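Local coordinates for protein teichoic acid D-alanine hydrolase (PDB 5ZH8) that releases D-alanine from wall teichoic acid and lipoteichoic acid in the cell envelope of Staphylococcus aureus, affecting methicillin resistance, at residues Tyr334-Pro337 with Thr338-Arg341. Residues are numbered along the deposited sequence; the frame is centred on the assembly and turned at random.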
ATOM      1  N   TYR A 334      -6.327 -12.742  15.112  1.00 42.53           N
ATOM      2  CA  TYR A 334      -6.407 -11.859  16.272  1.00 43.04           C
ATOM      3  C   TYR A 334      -7.701 -12.038  17.054  1.00 42.58           C
ATOM      4  O   TYR A 334      -8.779 -12.015  16.481  1.00 41.53           O
ATOM      5  CB  TYR A 334      -6.327 -10.409  15.807  1.00 43.47           C
ATOM      6  CG  TYR A 334      -5.004 -10.022  15.201  1.00 44.14           C
ATOM      7  CD1 TYR A 334      -3.980  -9.538  15.997  1.00 45.37           C
ATOM      8  CD2 TYR A 334      -4.779 -10.125  13.825  1.00 43.75           C
ATOM      9  CE1 TYR A 334      -2.761  -9.174  15.452  1.00 46.21           C
ATOM     10  CE2 TYR A 334      -3.561  -9.762  13.273  1.00 44.39           C
ATOM     11  CZ  TYR A 334      -2.559  -9.286  14.090  1.00 45.71           C
ATOM     12  OH  TYR A 334      -1.345  -8.920  13.562  1.00 47.31           O
ATOM     13  N   ALA A 335      -7.575 -12.209  18.365  1.00 43.43           N
ATOM     14  CA  ALA A 335      -8.697 -12.066  19.282  1.00 43.95           C
ATOM     15  C   ALA A 335      -8.563 -10.712  19.957  1.00 44.90           C
ATOM     16  O   ALA A 335      -7.629 -10.494  20.723  1.00 45.59           O
ATOM     17  CB  ALA A 335      -8.689 -13.176  20.315  1.00 44.50           C
ATOM     18  N   LYS A 336      -9.486  -9.802  19.654  1.00 45.10           N
ATOM     19  CA  LYS A 336      -9.437  -8.437  20.175  1.00 46.54           C
ATOM     20  C   LYS A 336     -10.614  -8.164  21.125  1.00 47.32           C
ATOM     21  O   LYS A 336     -11.498  -9.009  21.269  1.00 47.15           O
ATOM     22  CB  LYS A 336      -9.423  -7.443  19.016  1.00 46.48           C
ATOM     23  CG  LYS A 336      -8.314  -7.692  18.001  1.00 46.09           C
ATOM     24  CD  LYS A 336      -8.340  -6.658  16.886  1.00 46.33           C
ATOM     25  CE  LYS A 336      -6.946  -6.308  16.400  1.00 47.08           C
ATOM     26  NZ  LYS A 336      -6.188  -5.523  17.418  1.00 48.72           N
ATOM     27  N   PRO A 337     -10.619  -6.996  21.791  1.00 48.33           N
ATOM     28  CA  PRO A 337     -11.686  -6.696  22.742  1.00 49.59           C
ATOM     29  C   PRO A 337     -13.106  -6.712  22.185  1.00 49.03           C
ATOM     30  O   PRO A 337     -13.997  -7.265  22.831  1.00 50.01           O
ATOM     31  CB  PRO A 337     -11.325  -5.297  23.230  1.00 51.05           C
ATOM     32  CG  PRO A 337      -9.846  -5.288  23.183  1.00 51.03           C
ATOM     33  CD  PRO A 337      -9.511  -6.036  21.926  1.00 49.12           C
ATOM     34  N   THR A 338     -13.320  -6.121  21.012  1.00 47.81           N
ATOM     35  CA  THR A 338     -14.674  -5.999  20.461  1.00 47.46           C
ATOM     36  C   THR A 338     -14.944  -6.951  19.308  1.00 45.98           C
ATOM     37  O   THR A 338     -16.070  -6.997  18.803  1.00 45.90           O
ATOM     38  CB  THR A 338     -14.936  -4.575  19.947  1.00 47.59           C
ATOM     39  OG1 THR A 338     -14.050  -4.299  18.856  1.00 46.12           O
ATOM     40  CG2 THR A 338     -14.714  -3.560  21.033  1.00 49.18           C
ATOM     41  N   LEU A 339     -13.922  -7.707  18.895  1.00 44.97           N
ATOM     42  CA  LEU A 339     -13.987  -8.482  17.652  1.00 43.45           C
ATOM     43  C   LEU A 339     -12.799  -9.416  17.485  1.00 42.32           C
ATOM     44  O   LEU A 339     -11.779  -9.248  18.142  1.00 42.44           O
ATOM     45  CB  LEU A 339     -14.044  -7.530  16.451  1.00 43.10           C
ATOM     46  CG  LEU A 339     -12.900  -6.504  16.336  1.00 43.30           C
ATOM     47  CD1 LEU A 339     -11.678  -7.081  15.623  1.00 42.73           C
ATOM     48  CD2 LEU A 339     -13.378  -5.245  15.618  1.00 43.54           C
ATOM     49  N   ASN A 340     -12.957 -10.406  16.611  1.00 41.32           N
ATOM     50  CA  ASN A 340     -11.841 -11.218  16.125  1.00 40.63           C
ATOM     51  C   ASN A 340     -11.533 -10.779  14.699  1.00 40.15           C
ATOM     52  O   ASN A 340     -12.442 -10.474  13.926  1.00 39.95           O
ATOM     53  CB  ASN A 340     -12.172 -12.718  16.149  1.00 40.42           C
ATOM     54  CG  ASN A 340     -12.102 -13.319  17.545  1.00 41.09           C
ATOM     55  OD1 ASN A 340     -12.077 -12.602  18.549  1.00 41.90           O
ATOM     56  ND2 ASN A 340     -12.080 -14.646  17.612  1.00 40.68           N
ATOM     57  N   ARG A 341     -10.252 -10.769  14.352  1.00 40.17           N
ATOM     58  CA  ARG A 341      -9.808 -10.209  13.092  1.00 40.01           C
ATOM     59  C   ARG A 341      -8.846 -11.134  12.346  1.00 39.62           C
ATOM     60  O   ARG A 341      -7.942 -11.714  12.948  1.00 39.79           O
ATOM     61  CB  ARG A 341      -9.140  -8.860  13.357  1.00 40.94           C
ATOM     62  CG  ARG A 341      -8.373  -8.274  12.186  1.00 41.19           C
ATOM     63  CD  ARG A 341      -7.798  -6.920  12.564  1.00 42.45           C
ATOM     64  NE  ARG A 341      -7.212  -6.224  11.416  1.00 42.87           N
ATOM     65  CZ  ARG A 341      -5.972  -6.413  10.965  1.00 43.23           C
ATOM     66  NH1 ARG A 341      -5.165  -7.291  11.552  1.00 43.71           N
ATOM     67  NH2 ARG A 341      -5.536  -5.728   9.925  1.00 43.56           N
TER
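Tyr334 and Arg341 form a hydrogen-bonded pair of a tight antiparallel hairpin: Tyr334 N gives to Arg341 O at 2.9 Å, and Arg341 N returns a bond to Tyr334 O. Beyond the non-hydrogen-bonded pair Ala335–Asn340, next to the turn, a less straight bond runs from Lys336 N to Leu339 O (2.8 Å, 139° at the hydrogen). Pro337 and Thr338 occupy the corners, with the backbone angles of a type I turn. Tyr334 and Arg341 extend side by side from one face. The Arg341 chain runs extended from CG to NE, and a turn at its end (chi4 -84°) leaves Arg341 NH1 3.4 Å from Tyr334 CE2; ring and guanidinium planes are 61° apart, so the two do not stack. Lys336, bent near its end, lies alongside, Lys336 CD 3.6 Å from Leu339 CD1 and Lys336 CE 4.0 Å from Arg341 CD. On the face shared with Ala335, Asn340 OD1 accepts from Asn390 ND2. Lys336 is salt-bridged to Glu328. Strand 340-346 lies between 333-335 and 349-355 in the main sheet, with 329-330 beyond 333-335; Asn340 ND2 reaches Tyr355 OH and Leu317 O of helix 310-318, while Arg341 is salt-bridged to Glu372 of helix 371-382.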